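Local coordinates for protein CT_858 (PDB 3DOR) that probably cleaves proteins as a secreted serine-type endopeptidase of Chlamydia trachomatis, at residues 26-31 against 524-529; 30-35 against 135-140; 70-75 against 488-493; 364-369 against 437-442. One frame throughout, in Å; residues are numbered along the deposited sequence.

Interaction 1 (26-31 against 524-529); sequences TWKEQY and FIENIG
Lys28 NZ is held by three acceptors: a salt bridge to a carboxylate oxygen, a hydrogen bond to Asn70 O and a weak one to Leu69 O. The salt bridge, Lys28 NZ to Glu526 OE2, measures 2.9 Å and uses the anti lone pair of the acceptor. Glu526 bends at its second torsion (chi2 63°) to meet the ammonium group. Asp71 OD1 lies close to the same OE2; two carboxylates so near would favour proton uptake by one of them, which the lysine probably counters. These side chains join helix 25-32, near the start of the chain, to a loop of the S41 peptidase region between strands 507-518 and 534-535. Trp27, with CG anti to the backbone N (chi1 165°), lays its indole beside this loop. Glu526 CB sits over one face in a CH-pi contact, 4.1 Å from the centroid of the five-membered ring. Phe524 CB lies above the same face, Tyr31 CB over the opposite one. Glu526 O comes within 3.2 Å of Trp27 CZ2, on the side of Glu526 CB. Ile528 CG1 lies near the ring plane, 3.8 Å from Trp27 CH2. Asn527 CB reaches Tyr31 CE2 at 3.4 Å.

Interaction 2 (30-35 against 135-140); sequences QYLGWD and NHKGTA
Lys137 makes the most varied contacts here, and each part of its chain has a different neighbour. CB lies beside the hydroxyl end of Tyr31, 4.0 Å from OH. With CG anti to the carbonyl carbon, the chain then runs between two helix residues, and CG comes to 3.7 Å from Leu32 CD2. The next carbon is wedged: Lys137 CD is 3.4 Å from Leu32 CD2, a close fit for two carbons, and it also touches Tyr31 CE2 at 3.5 Å. Bends at chi2 and chi3 turn the tip back toward the helix. There, Lys137 NZ donates to Tyr31 O at 3.2 Å, nearly along the C=O axis, with a C=O...N angle of 170°. The same nitrogen stands over the phenol face, 4.6 Å from the centroid of the Tyr31 ring and 16° off its normal, a cation-pi geometry. One ammonium group thus serves both the carbonyl and the ring of a single tyrosine. Beside it, Leu32 CD1 packs on Asn135 CB at 3.8 Å. Past Leu32 the chain leaves helical geometry at Gly33, which has positive phi. The segment 135-140 belongs to the PDZ-like region and links helix 124-130 to helix 140-150, whose N-cap is Thr139; the contact therefore sets the C-terminal end of helix 25-32 against the connection between those two helices.

Interaction 3 (70-75 against 488-493); sequences NDFHAG and RTAGAG
An Asx turn shapes the loop that carries His73, whose side chain also touches Ser467; a histidine beside a serine is consistent with the active site of a serine-type peptidase. Asp71 OD1 accepts from His73 N at 2.7 Å with an N-H...O angle of 139°, met from above the carboxylate plane, and takes a weak second bond from Ala74 N at 3.2 Å. Its other oxygen, OD2, is hydrogen-bonded to Tyr22 OH and Thr513 OG1, so the carboxylate that forms the turn is itself fixed at both ends. Against this loop lies 488-493, which follows strand 483-486 of the S41 peptidase region. Ala492 CB sits over one face of the imidazole, 3.8 Å from the centroid of the His73 ring and 18° off its normal, and the methyl leans toward the rim, with His73 NE2 at 3.6 Å. This CH-pi contact places a small apolar group across the ring. Asp470, through its carboxylate, receives the backbone N-H groups of Gly491 and Ala492 and so positions the segment. Phe72 reaches further along it: CE1 lies 3.9 Å from Ala490 CB, and the ring meets Phe466 edge-to-face. Between the two main chains, a water completes the contact, accepting from Phe72 N at 2.8 Å and donating to Gly491 O at 2.9 Å.

Interaction 4 (364-369 against 437-442); sequences PKHRMI and IPLFGF
Two backbone hydrogen bonds define the contact. His366 N donates to Ile437 O at 2.9 Å, and Ile437 N returns the bond to His366 O, also 2.9 Å, with N-H...O angles of 159° and 168°. They make His366 and Ile437 an antiparallel hydrogen-bonded pair, a single bridge along one edge of strand 361-368; Lys365 and Arg367 bond through their backbones to strand 507-518, so this strand is held between two partners. Beyond the bridge, a water links the chains in place of a direct bond, donating to Pro364 O at 2.7 Å and accepting from Leu439 N at 2.8 Å; Pro364, lacking an N-H, could not donate the reciprocal bond. Side-chain packing adds a CH-pi contact: Leu439 CD1 lies over one face of the imidazole, 3.6 Å from the centroid of the His366 ring and 21° off its normal. The turn of that ring about chi2 is probably restrained as well, since His366 ND1 is hydrogen-bonded to Ser515 OG. Apolar contacts complete the set. The Lys365 chain runs alongside the Pro438 ring, pointing the same way, with Lys365 CD 3.9 Å from Pro438 CD. Met368 SD comes to 4.3 Å from Ile437 CB. Arg367 points away from 437-442; its guanidinium binds Leu433 O of its own chain and Gln205 O of the second subunit. The chemistry implies a join of two kinds: the paired bonds and the water set the alignment through main-chain atoms, whereas Leu439 covers the buried imidazole, and Pro438 and Met368 pack on Lys365 and Ile437 respectively.

Interactions 1, 2 and 3 form one neighbourhood. Interactions 1 and 2 share Tyr31 of helix 25-32, and their centres are about 8 Å apart. Interaction 3 lies about 9 Å from interaction 1, centre to centre, and meets it through a probable hydrogen bond from Asn527 N to Gly491 O at 2.7 Å. Asn70 of interaction 3 packs on Leu32 and Lys137 of interaction 2. Interaction 4 stands apart, its centre about 17 Å from that of interaction 1, though Phe524 and Arg367 still touch; both contacts reach the second subunit. Of the four, interaction 3 holds the histidine consistent with a peptidase active site, and Glu526 of interaction 1 bonds weakly to its Gly493.

Interaction 1 (26-31 against 524-529)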
loop_
_atom_site.group_PDB
_atom_site.type_symbol
_atom_site.label_atom_id
_atom_site.label_comp_id
_atom_site.label_asym_id
_atom_site.label_seq_id
_atom_site.Cartn_x
_atom_site.Cartn_y
_atom_site.Cartn_z
ATOM N N THR B 26 21.965 -7.355 -13.826
ATOM C CA THR B 26 23.129 -8.042 -14.367
ATOM C C THR B 26 22.745 -9.020 -15.480
ATOM O O THR B 26 23.500 -9.235 -16.424
ATOM C CB THR B 26 23.859 -8.808 -13.258
ATOM O OG1 THR B 26 24.027 -7.948 -12.124
ATOM C CG2 THR B 26 25.234 -9.260 -13.736
ATOM N N TRP B 27 21.566 -9.613 -15.360
ATOM C CA TRP B 27 21.092 -10.563 -16.355
ATOM C C TRP B 27 20.725 -9.875 -17.670
ATOM O O TRP B 27 21.024 -10.385 -18.748
ATOM C CB TRP B 27 19.883 -11.328 -15.806
ATOM C CG TRP B 27 19.114 -12.052 -16.848
ATOM C CD1 TRP B 27 17.996 -11.616 -17.493
ATOM C CD2 TRP B 27 19.423 -13.335 -17.399
ATOM N NE1 TRP B 27 17.584 -12.550 -18.413
ATOM C CE2 TRP B 27 18.443 -13.617 -18.376
ATOM C CE3 TRP B 27 20.432 -14.279 -17.161
ATOM C CZ2 TRP B 27 18.443 -14.801 -19.120
ATOM C CZ3 TRP B 27 20.432 -15.459 -17.903
ATOM C CH2 TRP B 27 19.439 -15.707 -18.870
ATOM N N LYS B 28 20.076 -8.719 -17.580
ATOM C CA LYS B 28 19.676 -7.974 -18.769
ATOM C C LYS B 28 20.886 -7.466 -19.561
ATOM O O LYS B 28 20.873 -7.434 -20.796
ATOM C CB LYS B 28 18.785 -6.802 -18.359
ATOM C CG LYS B 28 17.553 -7.226 -17.547
ATOM C CD LYS B 28 16.642 -8.165 -18.347
ATOM C CE LYS B 28 15.414 -8.576 -17.541
ATOM N NZ LYS B 28 14.465 -9.390 -18.353
ATOM N N GLU B 29 21.931 -7.061 -18.849
ATOM C CA GLU B 29 23.129 -6.566 -19.509
ATOM C C GLU B 29 23.722 -7.690 -20.345
ATOM O O GLU B 29 24.162 -7.471 -21.468
ATOM C CB GLU B 29 24.146 -6.074 -18.467
ATOM C CG GLU B 29 23.543 -5.041 -17.530
ATOM C CD GLU B 29 24.434 -4.665 -16.361
ATOM O OE1 GLU B 29 25.006 -5.566 -15.714
ATOM O OE2 GLU B 29 24.542 -3.455 -16.077
ATOM N N GLN B 30 23.699 -8.907 -19.813
ATOM C CA GLN B 30 24.262 -10.024 -20.545
ATOM C C GLN B 30 23.309 -10.667 -21.546
ATOM O O GLN B 30 23.726 -11.047 -22.636
ATOM C CB GLN B 30 24.767 -11.090 -19.581
ATOM C CG GLN B 30 25.518 -12.198 -20.286
ATOM C CD GLN B 30 26.088 -13.224 -19.330
ATOM O OE1 GLN B 30 25.431 -14.211 -18.991
ATOM N NE2 GLN B 30 27.322 -12.992 -18.879
ATOM N N TYR B 31 22.038 -10.797 -21.178
ATOM C CA TYR B 31 21.058 -11.423 -22.055
ATOM C C TYR B 31 20.624 -10.513 -23.199
ATOM O O TYR B 31 20.372 -10.978 -24.310
ATOM C CB TYR B 31 19.832 -11.858 -21.241
ATOM C CG TYR B 31 18.705 -12.434 -22.071
ATOM C CD1 TYR B 31 18.827 -13.677 -22.703
ATOM C CD2 TYR B 31 17.520 -11.730 -22.231
ATOM C CE1 TYR B 31 17.776 -14.198 -23.476
ATOM C CE2 TYR B 31 16.483 -12.231 -22.988
ATOM C CZ TYR B 31 16.613 -13.463 -23.609
ATOM O OH TYR B 31 15.564 -13.919 -24.370
ATOM N N PHE B 524 18.860 -19.770 -15.045
ATOM C CA PHE B 524 17.912 -18.779 -14.549
ATOM C C PHE B 524 16.575 -19.012 -15.264
ATOM O O PHE B 524 16.508 -19.786 -16.226
ATOM C CB PHE B 524 18.390 -17.352 -14.852
ATOM C CG PHE B 524 19.652 -16.956 -14.125
ATOM C CD1 PHE B 524 20.909 -17.239 -14.664
ATOM C CD2 PHE B 524 19.584 -16.297 -12.904
ATOM C CE1 PHE B 524 22.080 -16.867 -13.988
ATOM C CE2 PHE B 524 20.747 -15.923 -12.220
ATOM C CZ PHE B 524 21.999 -16.206 -12.763
ATOM N N ILE B 525 15.524 -18.335 -14.804
ATOM C CA ILE B 525 14.202 -18.472 -15.403
ATOM C C ILE B 525 13.855 -17.243 -16.237
ATOM O O ILE B 525 13.181 -17.356 -17.257
ATOM C CB ILE B 525 13.101 -18.664 -14.315
ATOM C CG1 ILE B 525 13.412 -19.901 -13.475
ATOM C CG2 ILE B 525 11.718 -18.832 -14.964
ATOM C CD1 ILE B 525 13.516 -21.156 -14.297
ATOM N N GLU B 526 14.323 -16.076 -15.797
ATOM C CA GLU B 526 14.065 -14.807 -16.486
ATOM C C GLU B 526 14.278 -14.928 -17.995
ATOM O O GLU B 526 15.336 -15.377 -18.430
ATOM C CB GLU B 526 14.986 -13.713 -15.923
ATOM C CG GLU B 526 14.660 -12.298 -16.389
ATOM C CD GLU B 526 13.285 -11.828 -15.943
ATOM O OE1 GLU B 526 12.726 -12.426 -15.000
ATOM O OE2 GLU B 526 12.763 -10.847 -16.526
ATOM N N ASN B 527 13.270 -14.542 -18.777
ATOM C CA ASN B 527 13.329 -14.592 -20.243
ATOM C C ASN B 527 13.355 -15.976 -20.878
ATOM O O ASN B 527 12.576 -16.259 -21.788
ATOM C CB ASN B 527 14.550 -13.814 -20.756
ATOM C CG ASN B 527 14.430 -12.333 -20.517
ATOM O OD1 ASN B 527 13.536 -11.676 -21.054
ATOM N ND2 ASN B 527 15.324 -11.793 -19.697
ATOM N N ILE B 528 14.273 -16.817 -20.408
ATOM C CA ILE B 528 14.459 -18.174 -20.926
ATOM C C ILE B 528 13.290 -19.121 -20.636
ATOM O O ILE B 528 13.049 -20.064 -21.380
ATOM C CB ILE B 528 15.744 -18.813 -20.341
ATOM C CG1 ILE B 528 16.952 -17.930 -20.644
ATOM C CG2 ILE B 528 15.965 -20.189 -20.944
ATOM C CD1 ILE B 528 17.106 -17.587 -22.106
ATOM N N GLY B 529 12.586 -18.875 -19.540
ATOM C CA GLY B 529 11.461 -19.715 -19.192
ATOM C C GLY B 529 11.807 -21.156 -18.899
ATOM O O GLY B 529 12.968 -21.518 -18.685
#

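Interaction 2 (30-35 against 135-140)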
loop_
_atom_site.group_PDB
_atom_site.type_symbol
_atom_site.label_atom_id
_atom_site.label_comp_id
_atom_site.label_asym_id
_atom_site.label_seq_id
_atom_site.Cartn_x
_atom_site.Cartn_y
_atom_site.Cartn_z
ATOM N N GLN B 30 23.699 -8.907 -19.813
ATOM C CA GLN B 30 24.262 -10.024 -20.545
ATOM C C GLN B 30 23.309 -10.667 -21.546
ATOM O O GLN B 30 23.726 -11.047 -22.636
ATOM C CB GLN B 30 24.767 -11.090 -19.581
ATOM C CG GLN B 30 25.518 -12.198 -20.286
ATOM C CD GLN B 30 26.088 -13.224 -19.330
ATOM O OE1 GLN B 30 25.431 -14.211 -18.991
ATOM N NE2 GLN B 30 27.322 -12.992 -18.879
ATOM N N TYR B 31 22.038 -10.797 -21.178
ATOM C CA TYR B 31 21.058 -11.423 -22.055
ATOM C C TYR B 31 20.624 -10.513 -23.199
ATOM O O TYR B 31 20.372 -10.978 -24.310
ATOM C CB TYR B 31 19.832 -11.858 -21.241
ATOM C CG TYR B 31 18.705 -12.434 -22.071
ATOM C CD1 TYR B 31 18.827 -13.677 -22.703
ATOM C CD2 TYR B 31 17.520 -11.730 -22.231
ATOM C CE1 TYR B 31 17.776 -14.198 -23.476
ATOM C CE2 TYR B 31 16.483 -12.231 -22.988
ATOM C CZ TYR B 31 16.613 -13.463 -23.609
ATOM O OH TYR B 31 15.564 -13.919 -24.370
ATOM N N LEU B 32 20.546 -9.217 -22.922
ATOM C CA LEU B 32 20.135 -8.231 -23.918
ATOM C C LEU B 32 21.259 -7.301 -24.393
ATOM O O LEU B 32 21.113 -6.635 -25.415
ATOM C CB LEU B 32 19.021 -7.349 -23.357
ATOM C CG LEU B 32 17.756 -7.993 -22.789
ATOM C CD1 LEU B 32 16.866 -6.898 -22.230
ATOM C CD2 LEU B 32 17.023 -8.768 -23.878
ATOM N N GLY B 33 22.369 -7.249 -23.661
ATOM C CA GLY B 33 23.439 -6.340 -24.042
ATOM C C GLY B 33 22.944 -4.955 -23.659
ATOM O O GLY B 33 23.394 -3.922 -24.166
ATOM N N TRP B 34 21.983 -4.957 -22.741
ATOM C CA TRP B 34 21.358 -3.750 -22.236
ATOM C C TRP B 34 22.284 -2.989 -21.288
ATOM O O TRP B 34 23.096 -3.593 -20.584
ATOM C CB TRP B 34 20.070 -4.145 -21.512
ATOM C CG TRP B 34 19.453 -3.081 -20.675
ATOM C CD1 TRP B 34 18.560 -2.133 -21.075
ATOM C CD2 TRP B 34 19.660 -2.879 -19.273
ATOM N NE1 TRP B 34 18.190 -1.351 -20.001
ATOM C CE2 TRP B 34 18.854 -1.787 -18.886
ATOM C CE3 TRP B 34 20.452 -3.514 -18.307
ATOM C CZ2 TRP B 34 18.811 -1.319 -17.565
ATOM C CZ3 TRP B 34 20.409 -3.046 -16.990
ATOM C CH2 TRP B 34 19.593 -1.957 -16.637
ATOM N N ASP B 35 22.159 -1.665 -21.275
ATOM C CA ASP B 35 22.964 -0.820 -20.396
ATOM C C ASP B 35 22.082 0.279 -19.832
ATOM O O ASP B 35 21.514 1.079 -20.577
ATOM C CB ASP B 35 24.134 -0.171 -21.140
ATOM C CG ASP B 35 24.960 0.735 -20.233
ATOM O OD1 ASP B 35 25.724 0.208 -19.392
ATOM O OD2 ASP B 35 24.825 1.972 -20.342
ATOM N N ASN B 135 14.143 -4.130 -26.717
ATOM C CA ASN B 135 15.097 -5.218 -26.823
ATOM C C ASN B 135 14.421 -6.552 -27.108
ATOM O O ASN B 135 14.792 -7.589 -26.555
ATOM C CB ASN B 135 15.931 -5.287 -25.543
ATOM C CG ASN B 135 16.795 -4.045 -25.357
ATOM O OD1 ASN B 135 16.650 -3.297 -24.384
ATOM N ND2 ASN B 135 17.693 -3.814 -26.307
ATOM N N HIS B 136 13.431 -6.504 -27.992
ATOM C CA HIS B 136 12.676 -7.676 -28.411
ATOM C C HIS B 136 13.636 -8.757 -28.885
ATOM O O HIS B 136 14.572 -8.479 -29.636
ATOM C CB HIS B 136 11.723 -7.281 -29.538
ATOM C CG HIS B 136 10.882 -8.409 -30.038
ATOM N ND1 HIS B 136 11.094 -9.008 -31.261
ATOM C CD2 HIS B 136 9.832 -9.051 -29.480
ATOM C CE1 HIS B 136 10.208 -9.972 -31.433
ATOM N NE2 HIS B 136 9.430 -10.019 -30.367
ATOM N N LYS B 137 13.412 -9.991 -28.445
ATOM C CA LYS B 137 14.287 -11.089 -28.826
ATOM C C LYS B 137 13.621 -12.171 -29.670
ATOM O O LYS B 137 14.162 -13.261 -29.835
ATOM C CB LYS B 137 14.909 -11.702 -27.575
ATOM C CG LYS B 137 15.638 -10.674 -26.726
ATOM C CD LYS B 137 17.005 -11.177 -26.308
ATOM C CE LYS B 137 17.908 -11.389 -27.507
ATOM N NZ LYS B 137 19.190 -12.044 -27.115
ATOM N N GLY B 138 12.449 -11.868 -30.209
ATOM C CA GLY B 138 11.763 -12.829 -31.050
ATOM C C GLY B 138 11.265 -14.114 -30.404
ATOM O O GLY B 138 11.008 -15.079 -31.111
ATOM N N THR B 139 11.127 -14.156 -29.084
ATOM C CA THR B 139 10.623 -15.379 -28.455
ATOM C C THR B 139 9.106 -15.472 -28.627
ATOM O O THR B 139 8.424 -14.459 -28.778
ATOM C CB THR B 139 10.937 -15.426 -26.944
ATOM O OG1 THR B 139 10.220 -14.384 -26.275
ATOM C CG2 THR B 139 12.422 -15.239 -26.710
ATOM N N ALA B 140 8.580 -16.689 -28.613
ATOM C CA ALA B 140 7.139 -16.883 -28.750
ATOM C C ALA B 140 6.395 -16.104 -27.656
ATOM O O ALA B 140 5.355 -15.482 -27.910
ATOM C CB ALA B 140 6.801 -18.384 -28.668
#

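Interaction 3 (70-75 against 488-493)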
loop_
_atom_site.group_PDB
_atom_site.type_symbol
_atom_site.label_atom_id
_atom_site.label_comp_id
_atom_site.label_asym_id
_atom_site.label_seq_id
_atom_site.Cartn_x
_atom_site.Cartn_y
_atom_site.Cartn_z
ATOM N N ASN B 70 12.791 -5.851 -21.104
ATOM C CA ASN B 70 12.311 -7.150 -21.582
ATOM C C ASN B 70 12.014 -8.035 -20.355
ATOM O O ASN B 70 12.507 -9.151 -20.242
ATOM C CB ASN B 70 13.376 -7.790 -22.486
ATOM C CG ASN B 70 12.816 -8.892 -23.381
ATOM O OD1 ASN B 70 13.371 -9.189 -24.445
ATOM N ND2 ASN B 70 11.723 -9.506 -22.952
ATOM N N ASP B 71 11.211 -7.500 -19.435
ATOM C CA ASP B 71 10.838 -8.179 -18.189
ATOM C C ASP B 71 9.313 -8.175 -18.097
ATOM O O ASP B 71 8.710 -7.119 -17.903
ATOM C CB ASP B 71 11.422 -7.410 -16.995
ATOM C CG ASP B 71 11.203 -8.117 -15.657
ATOM O OD1 ASP B 71 10.178 -8.809 -15.489
ATOM O OD2 ASP B 71 12.058 -7.951 -14.757
ATOM N N PHE B 72 8.678 -9.336 -18.229
ATOM C CA PHE B 72 7.218 -9.354 -18.162
ATOM C C PHE B 72 6.694 -8.793 -16.849
ATOM O O PHE B 72 5.548 -8.359 -16.777
ATOM C CB PHE B 72 6.661 -10.758 -18.398
ATOM C CG PHE B 72 6.994 -11.314 -19.749
ATOM C CD1 PHE B 72 7.993 -12.270 -19.893
ATOM C CD2 PHE B 72 6.334 -10.860 -20.881
ATOM C CE1 PHE B 72 8.335 -12.769 -21.156
ATOM C CE2 PHE B 72 6.666 -11.352 -22.146
ATOM C CZ PHE B 72 7.668 -12.307 -22.280
ATOM N N HIS B 73 7.536 -8.795 -15.819
ATOM C CA HIS B 73 7.167 -8.256 -14.513
ATOM C C HIS B 73 7.370 -6.729 -14.444
ATOM O O HIS B 73 6.638 -6.035 -13.737
ATOM C CB HIS B 73 8.017 -8.894 -13.402
ATOM C CG HIS B 73 7.474 -10.179 -12.856
ATOM N ND1 HIS B 73 6.122 -10.425 -12.722
ATOM C CD2 HIS B 73 8.103 -11.243 -12.296
ATOM C CE1 HIS B 73 5.943 -11.578 -12.102
ATOM N NE2 HIS B 73 7.130 -12.095 -11.831
ATOM N N ALA B 74 8.366 -6.207 -15.156
ATOM C CA ALA B 74 8.655 -4.770 -15.115
ATOM C C ALA B 74 7.807 -3.915 -16.058
ATOM O O ALA B 74 7.781 -4.143 -17.267
ATOM C CB ALA B 74 10.146 -4.531 -15.383
ATOM N N GLY B 75 7.122 -2.918 -15.500
ATOM C CA GLY B 75 6.280 -2.062 -16.320
ATOM C C GLY B 75 5.687 -0.865 -15.591
ATOM O O GLY B 75 5.612 -0.845 -14.365
ATOM N N ARG B 488 7.328 -23.735 -24.225
ATOM C CA ARG B 488 8.125 -23.035 -23.222
ATOM C C ARG B 488 7.384 -21.877 -22.553
ATOM O O ARG B 488 6.718 -21.083 -23.226
ATOM C CB ARG B 488 9.412 -22.524 -23.897
ATOM C CG ARG B 488 10.365 -21.741 -23.019
ATOM C CD ARG B 488 11.573 -21.218 -23.843
ATOM N NE ARG B 488 12.381 -22.303 -24.406
ATOM C CZ ARG B 488 13.346 -22.947 -23.755
ATOM N NH1 ARG B 488 13.647 -22.623 -22.506
ATOM N NH2 ARG B 488 13.997 -23.942 -24.347
ATOM N N THR B 489 7.518 -21.774 -21.230
ATOM C CA THR B 489 6.866 -20.703 -20.480
ATOM C C THR B 489 7.557 -19.349 -20.728
ATOM O O THR B 489 8.687 -19.293 -21.231
ATOM C CB THR B 489 6.828 -21.029 -18.953
ATOM O OG1 THR B 489 8.162 -21.133 -18.443
ATOM C CG2 THR B 489 6.092 -22.371 -18.703
ATOM N N ALA B 490 6.873 -18.266 -20.369
ATOM C CA ALA B 490 7.367 -16.905 -20.587
ATOM C C ALA B 490 8.706 -16.530 -19.968
ATOM O O ALA B 490 9.555 -15.935 -20.629
ATOM C CB ALA B 490 6.316 -15.904 -20.146
ATOM N N GLY B 491 8.888 -16.844 -18.695
ATOM C CA GLY B 491 10.137 -16.512 -18.049
ATOM C C GLY B 491 10.130 -15.234 -17.232
ATOM O O GLY B 491 10.932 -14.323 -17.472
ATOM N N ALA B 492 9.192 -15.128 -16.297
ATOM C CA ALA B 492 9.157 -13.975 -15.395
ATOM C C ALA B 492 9.776 -14.622 -14.155
ATOM O O ALA B 492 9.071 -15.023 -13.227
ATOM C CB ALA B 492 7.717 -13.540 -15.129
ATOM N N GLY B 493 11.102 -14.752 -14.179
ATOM C CA GLY B 493 11.828 -15.428 -13.116
ATOM C C GLY B 493 12.294 -14.707 -11.871
ATOM O O GLY B 493 13.467 -14.809 -11.500
HETATM O O HOH W 1 10.377 -11.487 -17.523
#

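Interaction 4 (364-369 against 437-442)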
loop_
_atom_site.group_PDB
_atom_site.type_symbol
_atom_site.label_atom_id
_atom_site.label_comp_id
_atom_site.label_asym_id
_atom_site.label_seq_id
_atom_site.Cartn_x
_atom_site.Cartn_y
_atom_site.Cartn_z
ATOM N N PRO B 364 13.701 -24.207 -6.402
ATOM C CA PRO B 364 14.769 -23.348 -6.907
ATOM C C PRO B 364 14.906 -22.187 -5.909
ATOM O O PRO B 364 13.919 -21.777 -5.290
ATOM C CB PRO B 364 14.235 -22.894 -8.264
ATOM C CG PRO B 364 12.751 -22.976 -8.105
ATOM C CD PRO B 364 12.568 -24.250 -7.340
ATOM N N LYS B 365 16.118 -21.665 -5.758
ATOM C CA LYS B 365 16.375 -20.574 -4.825
ATOM C C LYS B 365 16.388 -19.245 -5.553
ATOM O O LYS B 365 16.388 -19.211 -6.777
ATOM C CB LYS B 365 17.715 -20.793 -4.114
ATOM C CG LYS B 365 17.731 -22.023 -3.223
ATOM C CD LYS B 365 19.077 -22.178 -2.528
ATOM C CE LYS B 365 19.086 -23.393 -1.602
ATOM N NZ LYS B 365 18.901 -24.664 -2.359
ATOM N N HIS B 366 16.409 -18.152 -4.798
ATOM C CA HIS B 366 16.401 -16.821 -5.400
ATOM C C HIS B 366 17.590 -15.925 -5.031
ATOM O O HIS B 366 17.985 -15.865 -3.867
ATOM C CB HIS B 366 15.113 -16.093 -5.017
ATOM C CG HIS B 366 13.897 -16.583 -5.740
ATOM N ND1 HIS B 366 13.122 -15.759 -6.532
ATOM C CD2 HIS B 366 13.309 -17.801 -5.778
ATOM C CE1 HIS B 366 12.111 -16.450 -7.022
ATOM N NE2 HIS B 366 12.200 -17.694 -6.581
ATOM N N ARG B 367 18.151 -15.240 -6.025
ATOM C CA ARG B 367 19.259 -14.297 -5.797
ATOM C C ARG B 367 18.507 -12.979 -5.576
ATOM O O ARG B 367 17.778 -12.524 -6.461
ATOM C CB ARG B 367 20.153 -14.157 -7.041
ATOM C CG ARG B 367 20.715 -15.442 -7.642
ATOM C CD ARG B 367 22.051 -15.851 -7.059
ATOM N NE ARG B 367 23.034 -14.764 -7.016
ATOM C CZ ARG B 367 23.912 -14.469 -7.971
ATOM N NH1 ARG B 367 23.957 -15.174 -9.094
ATOM N NH2 ARG B 367 24.768 -13.468 -7.785
ATOM N N MET B 368 18.686 -12.357 -4.418
ATOM C CA MET B 368 17.950 -11.133 -4.103
ATOM C C MET B 368 18.747 -9.828 -4.005
ATOM O O MET B 368 19.927 -9.840 -3.680
ATOM C CB MET B 368 17.208 -11.348 -2.779
ATOM C CG MET B 368 16.175 -12.473 -2.797
ATOM S SD MET B 368 16.080 -13.333 -1.201
ATOM C CE MET B 368 15.347 -12.072 -0.179
ATOM N N ILE B 369 18.096 -8.706 -4.314
ATOM C CA ILE B 369 18.735 -7.395 -4.155
ATOM C C ILE B 369 18.229 -6.931 -2.792
ATOM O O ILE B 369 17.026 -6.974 -2.528
ATOM C CB ILE B 369 18.294 -6.341 -5.190
ATOM C CG1 ILE B 369 18.819 -6.698 -6.573
ATOM C CG2 ILE B 369 18.891 -4.988 -4.815
ATOM C CD1 ILE B 369 19.075 -5.461 -7.462
ATOM N N ILE B 437 19.077 -17.834 -2.042
ATOM C CA ILE B 437 18.355 -18.044 -0.796
ATOM C C ILE B 437 16.918 -18.423 -1.163
ATOM O O ILE B 437 16.275 -17.735 -1.950
ATOM C CB ILE B 437 18.335 -16.741 0.044
ATOM C CG1 ILE B 437 19.771 -16.300 0.352
ATOM C CG2 ILE B 437 17.523 -16.945 1.318
ATOM C CD1 ILE B 437 19.855 -15.029 1.168
ATOM N N PRO B 438 16.397 -19.521 -0.600
ATOM C CA PRO B 438 15.020 -19.883 -0.950
ATOM C C PRO B 438 13.997 -18.930 -0.350
ATOM O O PRO B 438 14.164 -18.446 0.768
ATOM C CB PRO B 438 14.885 -21.312 -0.424
ATOM C CG PRO B 438 15.807 -21.343 0.737
ATOM C CD PRO B 438 17.007 -20.525 0.290
ATOM N N LEU B 439 12.942 -18.647 -1.103
ATOM C CA LEU B 439 11.908 -17.750 -0.614
ATOM C C LEU B 439 11.347 -18.357 0.664
ATOM O O LEU B 439 11.191 -19.576 0.757
ATOM C CB LEU B 439 10.812 -17.580 -1.668
ATOM C CG LEU B 439 11.308 -17.003 -2.997
ATOM C CD1 LEU B 439 10.156 -16.892 -4.008
ATOM C CD2 LEU B 439 11.914 -15.639 -2.738
ATOM N N PHE B 440 11.074 -17.504 1.650
ATOM C CA PHE B 440 10.553 -17.934 2.946
ATOM C C PHE B 440 11.449 -18.991 3.578
ATOM O O PHE B 440 11.089 -19.598 4.585
ATOM C CB PHE B 440 9.131 -18.491 2.814
ATOM C CG PHE B 440 8.130 -17.495 2.286
ATOM C CD1 PHE B 440 7.734 -17.527 0.954
ATOM C CD2 PHE B 440 7.599 -16.520 3.118
ATOM C CE1 PHE B 440 6.825 -16.603 0.458
ATOM C CE2 PHE B 440 6.688 -15.584 2.634
ATOM C CZ PHE B 440 6.300 -15.628 1.299
ATOM N N GLY B 441 12.618 -19.207 2.981
ATOM C CA GLY B 441 13.537 -20.201 3.505
ATOM C C GLY B 441 13.191 -21.645 3.167
ATOM O O GLY B 441 13.940 -22.543 3.527
ATOM N N PHE B 442 12.069 -21.877 2.482
ATOM C CA PHE B 442 11.656 -23.238 2.114
ATOM C C PHE B 442 12.607 -23.880 1.100
ATOM O O PHE B 442 12.590 -23.555 -0.094
ATOM C CB PHE B 442 10.240 -23.242 1.521
ATOM C CG PHE B 442 9.159 -22.844 2.494
ATOM C CD1 PHE B 442 9.466 -22.154 3.663
ATOM C CD2 PHE B 442 7.819 -23.110 2.207
ATOM C CE1 PHE B 442 8.459 -21.731 4.534
ATOM C CE2 PHE B 442 6.803 -22.690 3.070
ATOM C CZ PHE B 442 7.123 -21.997 4.238
HETATM O O HOH W 2 12.840 -20.217 -3.386
#